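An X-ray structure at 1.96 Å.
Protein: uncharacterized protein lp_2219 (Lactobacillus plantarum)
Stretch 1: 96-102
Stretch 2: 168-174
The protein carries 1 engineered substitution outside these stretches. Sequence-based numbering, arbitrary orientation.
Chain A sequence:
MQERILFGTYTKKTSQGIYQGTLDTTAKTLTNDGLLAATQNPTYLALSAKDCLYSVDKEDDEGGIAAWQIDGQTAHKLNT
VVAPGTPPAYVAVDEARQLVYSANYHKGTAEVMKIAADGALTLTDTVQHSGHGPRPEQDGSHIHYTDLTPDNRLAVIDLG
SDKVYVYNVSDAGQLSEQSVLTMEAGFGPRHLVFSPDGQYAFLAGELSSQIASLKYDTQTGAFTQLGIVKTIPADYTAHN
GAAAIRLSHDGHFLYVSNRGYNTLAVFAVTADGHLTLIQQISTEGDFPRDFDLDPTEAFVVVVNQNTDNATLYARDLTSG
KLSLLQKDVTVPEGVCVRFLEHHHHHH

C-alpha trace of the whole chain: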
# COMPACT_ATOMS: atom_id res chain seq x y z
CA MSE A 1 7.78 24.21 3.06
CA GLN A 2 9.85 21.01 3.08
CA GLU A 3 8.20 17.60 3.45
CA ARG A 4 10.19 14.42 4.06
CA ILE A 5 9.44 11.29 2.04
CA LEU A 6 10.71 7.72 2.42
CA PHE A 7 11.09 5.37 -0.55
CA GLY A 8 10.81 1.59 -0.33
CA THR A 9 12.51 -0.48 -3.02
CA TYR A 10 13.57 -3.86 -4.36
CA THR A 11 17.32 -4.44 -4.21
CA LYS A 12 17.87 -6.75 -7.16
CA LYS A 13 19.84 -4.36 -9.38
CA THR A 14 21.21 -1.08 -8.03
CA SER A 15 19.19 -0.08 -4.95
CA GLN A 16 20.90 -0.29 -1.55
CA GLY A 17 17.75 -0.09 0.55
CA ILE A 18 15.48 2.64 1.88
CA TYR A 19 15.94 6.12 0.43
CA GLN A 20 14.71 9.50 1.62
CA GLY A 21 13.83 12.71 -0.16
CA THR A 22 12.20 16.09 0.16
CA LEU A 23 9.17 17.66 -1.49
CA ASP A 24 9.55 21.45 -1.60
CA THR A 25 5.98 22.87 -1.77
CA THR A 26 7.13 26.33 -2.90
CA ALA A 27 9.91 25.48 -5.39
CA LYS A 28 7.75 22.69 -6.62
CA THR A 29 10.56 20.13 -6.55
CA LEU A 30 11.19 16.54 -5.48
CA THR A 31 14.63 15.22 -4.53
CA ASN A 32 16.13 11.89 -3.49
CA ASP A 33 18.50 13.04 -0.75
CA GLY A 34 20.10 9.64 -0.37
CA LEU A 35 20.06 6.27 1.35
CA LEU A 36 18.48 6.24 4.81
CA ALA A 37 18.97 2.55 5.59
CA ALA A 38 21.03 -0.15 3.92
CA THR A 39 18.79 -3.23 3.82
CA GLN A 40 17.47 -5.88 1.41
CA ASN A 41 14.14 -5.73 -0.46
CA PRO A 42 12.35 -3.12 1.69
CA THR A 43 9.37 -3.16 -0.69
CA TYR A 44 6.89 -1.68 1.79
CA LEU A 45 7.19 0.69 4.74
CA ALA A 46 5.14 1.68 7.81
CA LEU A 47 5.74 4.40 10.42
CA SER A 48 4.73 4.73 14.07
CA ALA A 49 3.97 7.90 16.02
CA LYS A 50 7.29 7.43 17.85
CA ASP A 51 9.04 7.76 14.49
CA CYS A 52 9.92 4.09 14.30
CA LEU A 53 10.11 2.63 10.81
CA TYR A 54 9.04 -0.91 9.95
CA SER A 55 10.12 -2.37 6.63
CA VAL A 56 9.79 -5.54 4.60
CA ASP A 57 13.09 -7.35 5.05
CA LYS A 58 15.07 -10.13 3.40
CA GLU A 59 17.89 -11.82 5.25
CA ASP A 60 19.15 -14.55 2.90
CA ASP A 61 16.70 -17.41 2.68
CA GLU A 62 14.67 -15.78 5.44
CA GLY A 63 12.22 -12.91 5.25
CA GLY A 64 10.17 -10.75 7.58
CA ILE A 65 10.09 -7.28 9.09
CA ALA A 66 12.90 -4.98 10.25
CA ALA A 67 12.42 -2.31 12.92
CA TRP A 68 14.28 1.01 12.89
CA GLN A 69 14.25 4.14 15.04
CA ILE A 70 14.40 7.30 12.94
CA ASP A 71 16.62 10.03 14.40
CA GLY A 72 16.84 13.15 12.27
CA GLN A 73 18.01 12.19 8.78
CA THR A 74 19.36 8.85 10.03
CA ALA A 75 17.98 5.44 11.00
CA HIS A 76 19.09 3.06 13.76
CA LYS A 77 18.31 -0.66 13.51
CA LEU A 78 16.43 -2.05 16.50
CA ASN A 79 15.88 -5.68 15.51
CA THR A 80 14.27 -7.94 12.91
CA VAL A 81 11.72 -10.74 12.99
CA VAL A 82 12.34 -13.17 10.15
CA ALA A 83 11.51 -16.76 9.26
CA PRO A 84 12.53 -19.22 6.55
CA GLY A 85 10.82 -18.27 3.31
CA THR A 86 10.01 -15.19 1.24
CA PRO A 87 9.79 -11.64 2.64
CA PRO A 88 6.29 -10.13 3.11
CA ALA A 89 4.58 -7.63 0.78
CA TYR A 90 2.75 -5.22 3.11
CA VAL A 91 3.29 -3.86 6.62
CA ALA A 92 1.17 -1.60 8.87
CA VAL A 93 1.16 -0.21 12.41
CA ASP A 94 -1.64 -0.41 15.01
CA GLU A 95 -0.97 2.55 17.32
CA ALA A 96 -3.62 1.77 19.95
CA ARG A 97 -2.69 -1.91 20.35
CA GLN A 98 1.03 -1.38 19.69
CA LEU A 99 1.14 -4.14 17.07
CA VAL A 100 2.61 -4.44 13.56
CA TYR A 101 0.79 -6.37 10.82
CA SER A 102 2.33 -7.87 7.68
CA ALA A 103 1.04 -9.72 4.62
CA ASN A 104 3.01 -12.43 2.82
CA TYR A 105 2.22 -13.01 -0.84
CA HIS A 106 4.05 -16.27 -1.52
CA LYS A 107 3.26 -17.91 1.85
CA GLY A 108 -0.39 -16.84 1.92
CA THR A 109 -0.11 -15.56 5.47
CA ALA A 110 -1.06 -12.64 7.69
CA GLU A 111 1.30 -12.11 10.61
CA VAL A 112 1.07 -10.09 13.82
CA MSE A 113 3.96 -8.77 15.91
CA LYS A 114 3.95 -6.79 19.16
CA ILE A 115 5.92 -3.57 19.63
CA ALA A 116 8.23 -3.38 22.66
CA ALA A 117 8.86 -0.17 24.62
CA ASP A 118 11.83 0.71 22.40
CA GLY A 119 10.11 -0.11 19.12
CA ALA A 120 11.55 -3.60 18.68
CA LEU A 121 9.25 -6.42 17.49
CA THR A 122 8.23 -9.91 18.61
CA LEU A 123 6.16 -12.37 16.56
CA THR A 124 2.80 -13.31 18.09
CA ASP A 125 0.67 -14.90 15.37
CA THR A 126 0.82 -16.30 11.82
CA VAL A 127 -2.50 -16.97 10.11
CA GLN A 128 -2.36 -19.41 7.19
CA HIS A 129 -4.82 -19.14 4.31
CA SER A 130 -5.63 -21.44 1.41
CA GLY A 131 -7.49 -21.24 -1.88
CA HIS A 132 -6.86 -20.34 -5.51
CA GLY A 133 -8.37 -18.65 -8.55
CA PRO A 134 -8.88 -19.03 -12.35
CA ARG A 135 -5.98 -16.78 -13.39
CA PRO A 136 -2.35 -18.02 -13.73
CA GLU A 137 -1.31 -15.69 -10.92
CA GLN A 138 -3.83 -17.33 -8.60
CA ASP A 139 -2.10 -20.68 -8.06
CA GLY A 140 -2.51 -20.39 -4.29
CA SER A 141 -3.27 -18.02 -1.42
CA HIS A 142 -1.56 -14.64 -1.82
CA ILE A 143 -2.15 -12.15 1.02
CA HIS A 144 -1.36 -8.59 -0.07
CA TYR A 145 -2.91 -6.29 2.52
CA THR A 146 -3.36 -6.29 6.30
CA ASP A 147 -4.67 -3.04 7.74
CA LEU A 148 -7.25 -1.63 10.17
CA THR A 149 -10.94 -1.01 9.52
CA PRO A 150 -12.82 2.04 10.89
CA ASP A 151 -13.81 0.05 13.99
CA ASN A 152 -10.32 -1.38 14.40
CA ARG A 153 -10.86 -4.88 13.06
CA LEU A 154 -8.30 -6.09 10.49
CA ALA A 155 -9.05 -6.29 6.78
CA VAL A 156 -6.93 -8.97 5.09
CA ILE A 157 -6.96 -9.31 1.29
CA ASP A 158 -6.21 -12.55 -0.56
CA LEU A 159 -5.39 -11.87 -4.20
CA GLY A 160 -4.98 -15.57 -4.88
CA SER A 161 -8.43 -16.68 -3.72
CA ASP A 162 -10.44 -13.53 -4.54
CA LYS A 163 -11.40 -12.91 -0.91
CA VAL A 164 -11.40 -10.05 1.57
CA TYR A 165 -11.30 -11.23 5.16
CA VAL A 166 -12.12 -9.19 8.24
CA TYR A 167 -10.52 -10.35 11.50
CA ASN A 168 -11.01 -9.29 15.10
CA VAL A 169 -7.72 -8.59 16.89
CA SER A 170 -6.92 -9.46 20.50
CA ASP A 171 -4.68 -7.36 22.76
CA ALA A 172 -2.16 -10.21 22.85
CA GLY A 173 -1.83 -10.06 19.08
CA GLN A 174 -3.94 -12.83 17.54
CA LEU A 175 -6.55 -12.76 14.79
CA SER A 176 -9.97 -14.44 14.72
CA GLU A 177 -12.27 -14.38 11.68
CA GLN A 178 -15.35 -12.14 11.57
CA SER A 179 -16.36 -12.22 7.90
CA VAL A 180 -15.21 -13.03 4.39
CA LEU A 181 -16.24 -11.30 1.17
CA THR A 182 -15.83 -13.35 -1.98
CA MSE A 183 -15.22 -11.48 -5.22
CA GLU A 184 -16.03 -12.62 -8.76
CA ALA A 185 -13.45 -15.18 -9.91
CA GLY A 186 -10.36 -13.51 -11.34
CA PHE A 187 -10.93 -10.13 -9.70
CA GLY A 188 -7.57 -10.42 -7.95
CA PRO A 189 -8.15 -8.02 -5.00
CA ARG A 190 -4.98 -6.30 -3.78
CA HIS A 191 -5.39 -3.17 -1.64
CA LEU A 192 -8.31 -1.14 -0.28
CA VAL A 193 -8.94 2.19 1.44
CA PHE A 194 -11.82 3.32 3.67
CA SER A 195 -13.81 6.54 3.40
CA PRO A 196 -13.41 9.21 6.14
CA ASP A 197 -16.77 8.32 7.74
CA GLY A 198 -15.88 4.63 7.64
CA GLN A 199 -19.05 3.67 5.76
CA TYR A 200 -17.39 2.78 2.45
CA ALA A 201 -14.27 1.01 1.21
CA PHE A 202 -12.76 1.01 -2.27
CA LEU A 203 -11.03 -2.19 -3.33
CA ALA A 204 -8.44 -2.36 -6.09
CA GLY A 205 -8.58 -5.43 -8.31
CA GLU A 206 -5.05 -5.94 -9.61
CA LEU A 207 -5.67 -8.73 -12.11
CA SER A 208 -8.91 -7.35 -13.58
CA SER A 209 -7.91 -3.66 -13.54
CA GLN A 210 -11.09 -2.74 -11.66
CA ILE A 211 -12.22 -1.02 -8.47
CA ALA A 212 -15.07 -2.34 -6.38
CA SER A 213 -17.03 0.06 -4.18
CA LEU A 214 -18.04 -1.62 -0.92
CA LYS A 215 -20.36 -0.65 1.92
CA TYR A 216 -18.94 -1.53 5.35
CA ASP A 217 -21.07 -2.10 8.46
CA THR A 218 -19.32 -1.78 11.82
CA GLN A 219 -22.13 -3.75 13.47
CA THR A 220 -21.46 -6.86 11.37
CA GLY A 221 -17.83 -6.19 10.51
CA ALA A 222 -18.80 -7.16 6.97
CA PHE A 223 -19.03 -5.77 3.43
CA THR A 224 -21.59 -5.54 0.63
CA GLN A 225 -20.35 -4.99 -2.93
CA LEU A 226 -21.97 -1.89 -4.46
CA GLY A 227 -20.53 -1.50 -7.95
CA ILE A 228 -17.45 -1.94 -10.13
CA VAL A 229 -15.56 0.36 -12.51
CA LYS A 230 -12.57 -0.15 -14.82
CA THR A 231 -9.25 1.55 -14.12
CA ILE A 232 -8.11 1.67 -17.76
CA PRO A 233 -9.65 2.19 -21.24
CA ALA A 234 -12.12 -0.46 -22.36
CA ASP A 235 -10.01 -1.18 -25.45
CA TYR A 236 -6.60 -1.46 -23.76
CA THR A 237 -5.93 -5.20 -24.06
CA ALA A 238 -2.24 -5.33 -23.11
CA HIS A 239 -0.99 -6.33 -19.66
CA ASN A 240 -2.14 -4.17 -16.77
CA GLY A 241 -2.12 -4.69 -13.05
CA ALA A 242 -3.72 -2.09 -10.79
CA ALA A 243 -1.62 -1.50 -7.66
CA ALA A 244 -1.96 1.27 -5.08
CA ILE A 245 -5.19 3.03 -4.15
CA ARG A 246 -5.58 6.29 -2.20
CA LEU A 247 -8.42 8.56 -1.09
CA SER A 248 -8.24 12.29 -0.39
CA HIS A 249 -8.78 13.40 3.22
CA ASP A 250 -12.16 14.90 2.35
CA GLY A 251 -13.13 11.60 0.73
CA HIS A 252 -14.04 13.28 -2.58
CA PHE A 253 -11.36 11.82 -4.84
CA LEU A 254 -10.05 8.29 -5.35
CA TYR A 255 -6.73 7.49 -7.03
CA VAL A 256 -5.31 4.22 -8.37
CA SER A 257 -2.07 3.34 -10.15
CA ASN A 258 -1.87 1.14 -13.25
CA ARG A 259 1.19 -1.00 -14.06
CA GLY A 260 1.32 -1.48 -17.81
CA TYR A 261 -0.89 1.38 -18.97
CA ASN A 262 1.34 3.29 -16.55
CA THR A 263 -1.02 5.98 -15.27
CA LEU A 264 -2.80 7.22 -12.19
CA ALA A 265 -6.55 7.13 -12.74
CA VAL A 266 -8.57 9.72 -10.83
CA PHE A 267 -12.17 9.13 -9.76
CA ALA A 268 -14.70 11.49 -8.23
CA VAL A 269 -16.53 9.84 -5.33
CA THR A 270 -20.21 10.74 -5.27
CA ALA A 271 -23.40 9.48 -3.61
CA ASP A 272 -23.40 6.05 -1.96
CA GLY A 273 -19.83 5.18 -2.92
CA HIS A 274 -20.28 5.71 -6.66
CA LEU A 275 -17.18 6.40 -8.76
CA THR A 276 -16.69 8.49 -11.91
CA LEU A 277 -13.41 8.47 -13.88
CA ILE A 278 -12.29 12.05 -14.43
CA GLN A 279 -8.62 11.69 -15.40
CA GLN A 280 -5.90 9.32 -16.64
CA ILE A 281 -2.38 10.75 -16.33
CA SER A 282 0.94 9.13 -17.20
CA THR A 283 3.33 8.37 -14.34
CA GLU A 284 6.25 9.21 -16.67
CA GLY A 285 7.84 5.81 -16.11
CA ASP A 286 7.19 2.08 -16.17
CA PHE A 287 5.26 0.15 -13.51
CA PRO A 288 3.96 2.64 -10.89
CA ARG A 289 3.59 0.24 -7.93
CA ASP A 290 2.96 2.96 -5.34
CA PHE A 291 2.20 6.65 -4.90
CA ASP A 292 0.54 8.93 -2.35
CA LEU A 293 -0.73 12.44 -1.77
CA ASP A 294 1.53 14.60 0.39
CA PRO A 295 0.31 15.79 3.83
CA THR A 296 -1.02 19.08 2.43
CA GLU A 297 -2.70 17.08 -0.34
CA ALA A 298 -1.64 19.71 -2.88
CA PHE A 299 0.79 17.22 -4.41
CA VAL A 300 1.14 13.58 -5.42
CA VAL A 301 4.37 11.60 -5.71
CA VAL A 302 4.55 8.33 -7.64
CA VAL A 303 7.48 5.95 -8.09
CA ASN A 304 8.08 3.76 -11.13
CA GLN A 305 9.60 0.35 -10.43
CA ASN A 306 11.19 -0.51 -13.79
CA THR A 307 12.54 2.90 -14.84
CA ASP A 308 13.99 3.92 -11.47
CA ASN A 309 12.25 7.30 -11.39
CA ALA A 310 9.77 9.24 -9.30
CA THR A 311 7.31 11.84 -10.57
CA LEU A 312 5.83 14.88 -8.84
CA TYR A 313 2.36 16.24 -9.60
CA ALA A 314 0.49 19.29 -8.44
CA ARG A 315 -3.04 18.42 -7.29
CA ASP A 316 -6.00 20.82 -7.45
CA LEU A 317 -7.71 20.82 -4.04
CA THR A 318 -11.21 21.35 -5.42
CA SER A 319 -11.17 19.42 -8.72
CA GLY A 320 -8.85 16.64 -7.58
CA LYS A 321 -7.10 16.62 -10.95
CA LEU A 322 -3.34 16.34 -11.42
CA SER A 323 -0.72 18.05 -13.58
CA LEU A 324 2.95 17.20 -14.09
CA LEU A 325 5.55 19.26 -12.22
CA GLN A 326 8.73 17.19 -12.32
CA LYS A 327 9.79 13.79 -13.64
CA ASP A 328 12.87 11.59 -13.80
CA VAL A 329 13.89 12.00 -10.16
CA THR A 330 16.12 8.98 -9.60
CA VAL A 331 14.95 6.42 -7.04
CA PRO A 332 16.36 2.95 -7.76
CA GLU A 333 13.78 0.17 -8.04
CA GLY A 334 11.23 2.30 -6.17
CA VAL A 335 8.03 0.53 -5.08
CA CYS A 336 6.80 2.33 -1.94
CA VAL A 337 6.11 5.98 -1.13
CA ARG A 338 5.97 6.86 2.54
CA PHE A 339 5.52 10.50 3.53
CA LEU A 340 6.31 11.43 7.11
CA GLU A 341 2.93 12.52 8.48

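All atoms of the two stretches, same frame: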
# COMPACT_ATOMS: atom_id res chain seq x y z
N ALA A 96 -2.91 2.08 18.71
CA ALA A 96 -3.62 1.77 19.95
C ALA A 96 -3.19 0.47 20.61
O ALA A 96 -2.96 0.43 21.83
CB ALA A 96 -5.13 1.76 19.70
N ARG A 97 -3.08 -0.60 19.82
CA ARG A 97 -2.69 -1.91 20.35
C ARG A 97 -1.18 -2.14 20.38
O ARG A 97 -0.71 -3.12 20.97
CB ARG A 97 -3.32 -3.03 19.51
CG ARG A 97 -4.84 -3.06 19.47
CD ARG A 97 -5.34 -4.34 18.81
NE ARG A 97 -6.80 -4.45 18.78
CZ ARG A 97 -7.57 -4.02 17.79
NH1 ARG A 97 -7.03 -3.46 16.72
NH2 ARG A 97 -8.89 -4.17 17.86
N GLN A 98 -0.42 -1.25 19.75
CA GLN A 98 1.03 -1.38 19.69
C GLN A 98 1.42 -2.71 19.04
O GLN A 98 2.17 -3.51 19.60
CB GLN A 98 1.65 -1.25 21.08
CG GLN A 98 1.66 0.20 21.58
CD GLN A 98 2.58 1.08 20.74
OE1 GLN A 98 3.79 0.90 20.73
NE2 GLN A 98 1.99 2.04 20.02
N LEU A 99 0.88 -2.93 17.84
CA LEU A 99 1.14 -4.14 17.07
C LEU A 99 1.54 -3.75 15.64
O LEU A 99 1.23 -2.64 15.19
CB LEU A 99 -0.12 -5.01 16.99
CG LEU A 99 -0.79 -5.56 18.25
CD1 LEU A 99 -2.10 -6.24 17.86
CD2 LEU A 99 0.14 -6.52 18.96
N VAL A 100 2.21 -4.66 14.95
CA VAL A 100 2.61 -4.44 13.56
C VAL A 100 2.04 -5.62 12.77
O VAL A 100 2.18 -6.77 13.18
CB VAL A 100 4.15 -4.40 13.39
CG1 VAL A 100 4.53 -4.56 11.92
CG2 VAL A 100 4.69 -3.05 13.90
N TYR A 101 1.38 -5.32 11.65
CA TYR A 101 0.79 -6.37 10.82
C TYR A 101 1.56 -6.47 9.50
O TYR A 101 2.05 -5.47 8.98
CB TYR A 101 -0.66 -6.04 10.49
CG TYR A 101 -1.54 -5.75 11.68
CD1 TYR A 101 -1.86 -6.75 12.60
CD2 TYR A 101 -2.08 -4.48 11.87
CE1 TYR A 101 -2.70 -6.48 13.69
CE2 TYR A 101 -2.91 -4.20 12.95
CZ TYR A 101 -3.22 -5.20 13.85
OH TYR A 101 -4.02 -4.91 14.93
N SER A 102 1.66 -7.68 8.96
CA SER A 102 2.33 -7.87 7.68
C SER A 102 1.59 -8.93 6.87
O SER A 102 0.95 -9.82 7.43
CB SER A 102 3.80 -8.28 7.88
OG SER A 102 3.93 -9.48 8.61
N ASN A 168 -10.98 -10.03 13.85
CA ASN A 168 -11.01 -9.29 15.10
C ASN A 168 -9.60 -9.49 15.65
O ASN A 168 -9.00 -10.54 15.43
CB ASN A 168 -12.05 -9.85 16.05
CG ASN A 168 -13.46 -9.59 15.57
OD1 ASN A 168 -13.79 -8.47 15.18
ND2 ASN A 168 -14.30 -10.61 15.60
N VAL A 169 -9.07 -8.49 16.35
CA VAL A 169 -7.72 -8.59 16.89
C VAL A 169 -7.74 -8.54 18.41
O VAL A 169 -8.43 -7.71 19.00
CB VAL A 169 -6.84 -7.42 16.39
CG1 VAL A 169 -5.39 -7.67 16.75
CG2 VAL A 169 -7.01 -7.25 14.89
N SER A 170 -6.99 -9.43 19.05
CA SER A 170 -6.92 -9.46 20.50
C SER A 170 -5.75 -8.58 20.95
O SER A 170 -4.88 -8.26 20.15
CB SER A 170 -6.70 -10.89 21.00
OG SER A 170 -5.40 -11.35 20.70
N ASP A 171 -5.75 -8.20 22.23
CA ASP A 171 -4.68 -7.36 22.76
C ASP A 171 -3.34 -8.07 22.67
O ASP A 171 -2.30 -7.45 22.44
CB ASP A 171 -4.94 -6.99 24.22
CG ASP A 171 -6.18 -6.13 24.40
OD1 ASP A 171 -6.62 -5.50 23.41
OD2 ASP A 171 -6.69 -6.07 25.53
N ALA A 172 -3.36 -9.39 22.87
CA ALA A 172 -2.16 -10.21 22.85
C ALA A 172 -1.56 -10.35 21.46
O ALA A 172 -0.42 -10.80 21.30
CB ALA A 172 -2.47 -11.59 23.43
N GLY A 173 -2.33 -9.99 20.44
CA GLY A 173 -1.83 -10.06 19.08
C GLY A 173 -2.22 -11.26 18.23
O GLY A 173 -1.40 -11.78 17.48
N GLN A 174 -3.47 -11.71 18.35
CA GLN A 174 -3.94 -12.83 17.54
C GLN A 174 -5.17 -12.40 16.75
O GLN A 174 -5.89 -11.50 17.16
CB GLN A 174 -4.33 -14.04 18.40
CG GLN A 174 -3.19 -14.67 19.17
CD GLN A 174 -3.13 -14.19 20.60
OE1 GLN A 174 -4.15 -13.85 21.18
NE2 GLN A 174 -1.93 -14.18 21.17
O HOH W 1 -2.28 -4.61 22.51
O HOH W 2 -7.85 -5.75 20.93

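No direct hydrogen bond joins the two stretches. The contact rests on apolar packing, on the flat side of a guanidinium group and on two bridging waters.

The apolar part centres on Val169, whose CA-to-CB bond points toward the first stretch. Leu99 CD1 lies 3.8 Å from Val169 CG1. The same methyl of Val169 sits at the edge of the Tyr101 ring, near its plane, with Val169 CG1 3.6 Å from Tyr101 OH and 4.2 Å from Tyr101 CE1. The CA-to-CB bond of Tyr101 points sideways, but the end of its side chain comes nearer. Leu99 also reaches the turn, where its CD1 is 4.0 Å from Gly173 CA.

The CA-to-CB bond of Arg97 points toward the second stretch, and the side chain has m, t and t for chi1 to chi3. Val169 CB lies over one face of its guanidinium, 3.7 Å from Arg97 CZ. Arg97 NE is also 3.7 Å from Val169 O, and water links these two atoms instead.

That water, water 2, accepts from Arg97 NE at 2.7 Å. It donates to Val169 O and to Asp171 OD1, each at 2.8 Å. The CA-to-CB bond of Asp171 points away, yet its carboxylate end comes nearer and joins this network. Water 1 bridges backbone to backbone, donating to Arg97 O at 2.7 Å and to Asp171 O at 2.8 Å.

The second stretch is braced internally. Ser170 to Gly173 forms a type I turn, closed by Gly173 N to Ser170 O at 3.1 Å. Ser170 N donates to Gln174 O at 3.0 Å. Ser170 OG accepts from Gln174 N at 3.1 Å and donates to Gln174 OE1 at 2.8 Å. Gly173 has phi/psi of 100/39; a CB there would be jammed against the carbonyl O of Ala172 and would lie 3.5 Å from Leu99 CD2.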